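Local coordinates for protein N-alpha-acetyltransferase 35, NatC auxiliary subunit (Saccharomyces cerevisiae, PDB 6YGA) that serves as the auxiliary subunit of the NatC N-terminal acetyltransferase, which acetylates the N-terminal methionine of the L-A virus Gag protein, at residues Asn393-Leu396 against Glu397-Asn401; Thr322-Phe325 against Ala326-Asn330. One frame throughout, in Å; residues are numbered along the deposited sequence.

How the interactions relate
Two short helical segments, each held by contacts between residues four apart, illustrate how neighbouring helices in an alpha-helical repeat region lock together. Interaction 2 comes first in the chain, on helix 319-328, and interaction 1 follows on helix 386-402; they lie about 12 Å apart, centre to centre. The two meet directly. Tyr399 OH reaches Thr322 OG1 at 3.0 Å, a probable hydrogen bond, while Trp398 CH2 lies 3.4 Å from Tyr323 CE1, with the two ring planes nearly parallel. Nearby, Ala326 CB packs 3.7 Å from Tyr399 CD1. Both interactions belong to the NAA35-like, TPR-repeat family region, and no other subunit touches either.

Interaction 1. Residues Asn393-Leu396 against Glu397-Asn401; sequences NMLL and EWYQN
Leu395 and Tyr399, one helical turn apart, run side by side in the same direction and make the main apolar contact: Leu395 CD1 lies 3.8 Å from Tyr399 CE2, and Leu395 CG meets the ring at its edge, in the ring plane. With Leu395 CG anti to its backbone N (chi1 178°), the isobutyl group is carried forward along the helix to the tyrosine. One face of the Tyr399 ring is taken by its sequence neighbour Trp398, whose CZ3 stands 3.8 Å above the ring centre, so the phenol is wedged from two directions. Its hydroxyl hydrogen-bonds to His367 NE2 of helix 360-372.

On another flank of the helix, Met394, present as selenomethionine, bends at chi2 and chi3 and crosses the extended Glu397 side chain. Met394 CE comes to 3.7 Å from Glu397 OE1, a carboxylate oxygen that also forms a long, weak ion pair with Arg415.

Four backbone bonds tie the segment together. Glu397 N donates to Asn393 O at 3.0 Å, nearly straight at 163°, and Gln400 N to Leu396 O at 3.0 Å; between them Trp398 N bonds Met394 O and Tyr399 N bonds Leu395 O.

Around the segment, Met394 packs on helix 406-429, Leu395 and Leu396 on helix 360-372, and Trp398 and Tyr399 on helix 319-328. This is the i to i+4 hydrogen bonding of an alpha-helix packed among other helices, consistent with the TPR-like repeats assigned to this region.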
loop_
_atom_site.group_PDB
_atom_site.type_symbol
_atom_site.label_atom_id
_atom_site.label_comp_id
_atom_site.label_asym_id
_atom_site.label_seq_id
_atom_site.Cartn_x
_atom_site.Cartn_y
_atom_site.Cartn_z
ATOM N N ASN B 393 -11.574 13.107 -17.459
ATOM C CA ASN B 393 -11.202 11.806 -16.915
ATOM C C ASN B 393 -9.915 11.898 -16.105
ATOM O O ASN B 393 -9.788 11.255 -15.056
ATOM C CB ASN B 393 -11.063 10.786 -18.047
ATOM C CG ASN B 393 -12.387 10.485 -18.726
ATOM O OD1 ASN B 393 -13.446 10.562 -18.104
ATOM N ND2 ASN B 393 -12.334 10.137 -20.008
HETATM N N MSE B 394 -8.959 12.700 -16.565
HETATM C CA MSE B 394 -7.697 12.883 -15.857
HETATM C C MSE B 394 -7.941 13.482 -14.476
HETATM O O MSE B 394 -7.306 13.098 -13.492
HETATM C CB MSE B 394 -6.760 13.783 -16.664
HETATM C CG MSE B 394 -5.289 13.617 -16.327
HETATM SE SE MSE B 394 -4.644 11.841 -16.797
HETATM C CE MSE B 394 -3.815 11.381 -15.096
ATOM N N LEU B 395 -8.875 14.434 -14.417
ATOM C CA LEU B 395 -9.176 15.094 -13.153
ATOM C C LEU B 395 -9.864 14.141 -12.186
ATOM O O LEU B 395 -9.580 14.157 -10.983
ATOM C CB LEU B 395 -10.036 16.333 -13.404
ATOM C CG LEU B 395 -10.482 17.133 -12.182
ATOM C CD1 LEU B 395 -9.281 17.674 -11.414
ATOM C CD2 LEU B 395 -11.407 18.265 -12.606
ATOM N N LEU B 396 -10.768 13.298 -12.692
ATOM C CA LEU B 396 -11.427 12.327 -11.827
ATOM C C LEU B 396 -10.429 11.326 -11.256
ATOM O O LEU B 396 -10.529 10.940 -10.086
ATOM C CB LEU B 396 -12.535 11.607 -12.592
ATOM C CG LEU B 396 -13.737 12.460 -13.002
ATOM C CD1 LEU B 396 -14.860 11.569 -13.505
ATOM C CD2 LEU B 396 -14.214 13.329 -11.847
ATOM N N GLU B 397 -9.458 10.891 -12.065
ATOM C CA GLU B 397 -8.415 10.009 -11.546
ATOM C C GLU B 397 -7.579 10.705 -10.480
ATOM O O GLU B 397 -7.110 10.055 -9.540
ATOM C CB GLU B 397 -7.520 9.509 -12.681
ATOM C CG GLU B 397 -8.197 8.502 -13.600
ATOM C CD GLU B 397 -7.332 8.109 -14.780
ATOM O OE1 GLU B 397 -6.165 8.550 -14.843
ATOM O OE2 GLU B 397 -7.823 7.357 -15.647
ATOM N N TRP B 398 -7.391 12.020 -10.605
ATOM C CA TRP B 398 -6.673 12.763 -9.575
ATOM C C TRP B 398 -7.419 12.714 -8.246
ATOM O O TRP B 398 -6.805 12.542 -7.188
ATOM C CB TRP B 398 -6.453 14.210 -10.026
ATOM C CG TRP B 398 -5.759 15.057 -9.004
ATOM C CD1 TRP B 398 -4.416 15.269 -8.886
ATOM C CD2 TRP B 398 -6.377 15.799 -7.945
ATOM N NE1 TRP B 398 -4.158 16.100 -7.822
ATOM C CE2 TRP B 398 -5.345 16.439 -7.228
ATOM C CE3 TRP B 398 -7.700 15.987 -7.535
ATOM C CZ2 TRP B 398 -5.597 17.253 -6.122
ATOM C CZ3 TRP B 398 -7.949 16.796 -6.437
ATOM C CH2 TRP B 398 -6.903 17.417 -5.744
ATOM N N TYR B 399 -8.746 12.859 -8.281
ATOM C CA TYR B 399 -9.534 12.778 -7.053
ATOM C C TYR B 399 -9.453 11.386 -6.444
ATOM O O TYR B 399 -9.308 11.233 -5.226
ATOM C CB TYR B 399 -10.991 13.149 -7.332
ATOM C CG TYR B 399 -11.280 14.633 -7.320
ATOM C CD1 TYR B 399 -11.614 15.285 -6.139
ATOM C CD2 TYR B 399 -11.231 15.379 -8.491
ATOM C CE1 TYR B 399 -11.881 16.638 -6.121
ATOM C CE2 TYR B 399 -11.498 16.735 -8.484
ATOM C CZ TYR B 399 -11.823 17.359 -7.294
ATOM O OH TYR B 399 -12.091 18.708 -7.272
ATOM N N GLN B 400 -9.557 10.353 -7.285
ATOM C CA GLN B 400 -9.546 8.982 -6.790
ATOM C C GLN B 400 -8.209 8.635 -6.148
ATOM O O GLN B 400 -8.161 7.890 -5.163
ATOM C CB GLN B 400 -9.872 8.015 -7.932
ATOM C CG GLN B 400 -9.961 6.558 -7.514
ATOM C CD GLN B 400 -10.795 5.724 -8.471
ATOM O OE1 GLN B 400 -11.708 6.231 -9.127
ATOM N NE2 GLN B 400 -10.486 4.435 -8.552
ATOM N N ASN B 401 -7.112 9.175 -6.683
ATOM C CA ASN B 401 -5.799 8.912 -6.106
ATOM C C ASN B 401 -5.675 9.454 -4.687
ATOM O O ASN B 401 -4.857 8.946 -3.911
ATOM C CB ASN B 401 -4.708 9.502 -7.001
ATOM C CG ASN B 401 -3.316 9.168 -6.518
ATOM O OD1 ASN B 401 -2.880 8.019 -6.594
ATOM N ND2 ASN B 401 -2.606 10.172 -6.025
#

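Interaction 2. Residues Thr322-Phe325 against Ala326-Asn330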
loop_
_atom_site.group_PDB
_atom_site.type_symbol
_atom_site.label_atom_id
_atom_site.label_comp_id
_atom_site.label_asym_id
_atom_site.label_seq_id
_atom_site.Cartn_x
_atom_site.Cartn_y
_atom_site.Cartn_z
ATOM N N THR B 322 -14.640 20.887 -3.221
ATOM C CA THR B 322 -14.295 19.483 -3.438
ATOM C C THR B 322 -12.786 19.299 -3.545
ATOM O O THR B 322 -12.233 18.333 -3.006
ATOM C CB THR B 322 -14.976 18.946 -4.700
ATOM O OG1 THR B 322 -14.575 19.726 -5.835
ATOM C CG2 THR B 322 -16.486 18.991 -4.561
ATOM N N TYR B 323 -12.107 20.216 -4.239
ATOM C CA TYR B 323 -10.663 20.106 -4.415
ATOM C C TYR B 323 -9.945 20.113 -3.069
ATOM O O TYR B 323 -9.091 19.258 -2.803
ATOM C CB TYR B 323 -10.174 21.245 -5.315
ATOM C CG TYR B 323 -8.677 21.324 -5.526
ATOM C CD1 TYR B 323 -8.056 20.604 -6.540
ATOM C CD2 TYR B 323 -7.892 22.145 -4.731
ATOM C CE1 TYR B 323 -6.688 20.687 -6.741
ATOM C CE2 TYR B 323 -6.528 22.234 -4.922
ATOM C CZ TYR B 323 -5.930 21.505 -5.927
ATOM O OH TYR B 323 -4.570 21.598 -6.112
ATOM N N GLN B 324 -10.300 21.058 -2.196
ATOM C CA GLN B 324 -9.680 21.122 -0.875
ATOM C C GLN B 324 -10.127 19.971 0.018
ATOM O O GLN B 324 -9.373 19.550 0.905
ATOM C CB GLN B 324 -9.990 22.465 -0.214
ATOM C CG GLN B 324 -9.370 23.664 -0.923
ATOM C CD GLN B 324 -7.893 23.846 -0.607
ATOM O OE1 GLN B 324 -7.115 22.891 -0.634
ATOM N NE2 GLN B 324 -7.502 25.078 -0.301
ATOM N N PHE B 325 -11.340 19.452 -0.190
ATOM C CA PHE B 325 -11.745 18.253 0.535
ATOM C C PHE B 325 -10.851 17.076 0.170
ATOM O O PHE B 325 -10.410 16.325 1.047
ATOM C CB PHE B 325 -13.212 17.923 0.255
ATOM C CG PHE B 325 -13.703 16.683 0.962
ATOM C CD1 PHE B 325 -13.576 15.432 0.372
ATOM C CD2 PHE B 325 -14.294 16.768 2.214
ATOM C CE1 PHE B 325 -14.021 14.293 1.018
ATOM C CE2 PHE B 325 -14.744 15.631 2.863
ATOM C CZ PHE B 325 -14.607 14.393 2.266
ATOM N N ALA B 326 -10.565 16.905 -1.123
ATOM C CA ALA B 326 -9.671 15.831 -1.541
ATOM C C ALA B 326 -8.251 16.046 -1.035
ATOM O O ALA B 326 -7.527 15.075 -0.798
ATOM C CB ALA B 326 -9.674 15.703 -3.063
ATOM N N LYS B 327 -7.833 17.301 -0.865
ATOM C CA LYS B 327 -6.459 17.560 -0.448
ATOM C C LYS B 327 -6.251 17.275 1.032
ATOM O O LYS B 327 -5.122 17.003 1.451
ATOM C CB LYS B 327 -6.071 19.006 -0.760
ATOM C CG LYS B 327 -5.860 19.282 -2.236
ATOM C CD LYS B 327 -4.414 19.044 -2.657
ATOM C CE LYS B 327 -3.494 20.117 -2.090
ATOM N NZ LYS B 327 -2.084 19.981 -2.558
ATOM N N PHE B 328 -7.317 17.322 1.835
ATOM C CA PHE B 328 -7.181 17.282 3.283
ATOM C C PHE B 328 -7.890 16.122 3.972
ATOM O O PHE B 328 -7.505 15.784 5.096
ATOM C CB PHE B 328 -7.697 18.591 3.903
ATOM C CG PHE B 328 -6.768 19.760 3.727
ATOM C CD1 PHE B 328 -5.713 19.961 4.604
ATOM C CD2 PHE B 328 -6.953 20.666 2.693
ATOM C CE1 PHE B 328 -4.856 21.039 4.453
ATOM C CE2 PHE B 328 -6.099 21.747 2.535
ATOM C CZ PHE B 328 -5.049 21.934 3.417
ATOM N N PHE B 329 -8.899 15.503 3.350
ATOM C CA PHE B 329 -9.692 14.519 4.085
ATOM C C PHE B 329 -8.879 13.283 4.439
ATOM O O PHE B 329 -9.173 12.613 5.436
ATOM C CB PHE B 329 -10.940 14.127 3.288
ATOM C CG PHE B 329 -10.768 12.890 2.445
ATOM C CD1 PHE B 329 -10.117 12.958 1.225
ATOM C CD2 PHE B 329 -11.274 11.667 2.863
ATOM C CE1 PHE B 329 -9.960 11.826 0.440
ATOM C CE2 PHE B 329 -11.119 10.530 2.085
ATOM C CZ PHE B 329 -10.463 10.610 0.870
ATOM N N ASN B 330 -7.849 12.975 3.652
ATOM C CA ASN B 330 -7.048 11.770 3.826
ATOM C C ASN B 330 -5.569 12.104 3.982
ATOM O O ASN B 330 -4.709 11.267 3.698
ATOM C CB ASN B 330 -7.267 10.827 2.639
ATOM C CG ASN B 330 -6.806 9.408 2.914
ATOM O OD1 ASN B 330 -6.866 8.933 4.046
ATOM N ND2 ASN B 330 -6.328 8.730 1.877
#
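The rings of Phe325 and Phe329 are nearly parallel, with planes 6° apart, but laterally displaced, centroids 5.2 Å apart, so there is little face-to-face stacking. What sits over the Phe325 face is instead the Phe329 methylene: Phe329 CB lies 3.9 Å from the Phe325 centroid and 15° off the normal, a CH-pi contact displaced toward the rim. Phe325 CG is anti to its backbone N (chi1 179°), which sends the ring forward along the chain to meet that methylene. One face of the Phe329 ring has Asn330 CB over its centre, while Phe325 O lies at its edge. Lys327 CG stands 4.0 Å above one face of the Tyr323 ring, toward its rim. Phe328 has Gln324 O at its edge, in plane, and the Gln324 side chain runs alongside it, with Gln324 OE1 3.5 Å from Phe328 CE2 and the amide plane turned well away from the ring plane. The amide nitrogen of that glutamine is held by Thr662 O.

The backbone changes character along the segment. Ala326 N bonds Thr322 O at 2.9 Å, as in a regular helix, and Lys327 N bonds Tyr323 O and, weakly, Gln324 O; Phe328 N has only weak bonds, to Gln324 O and Phe325 O, whereas Phe329 N makes a sounder bond to Phe325 O at 2.9 Å.

Helix 386-402 receives Tyr323 and Ala326, whose neighbours there include Trp398 and Tyr399, and Asn330 ND2 bonds Cys402 O near its end. Thr322 packs on Phe347 of helix 337-347, while Tyr323 and Lys327 reach helix 433-456 at Met442 and Glu449, placing this segment between three helices.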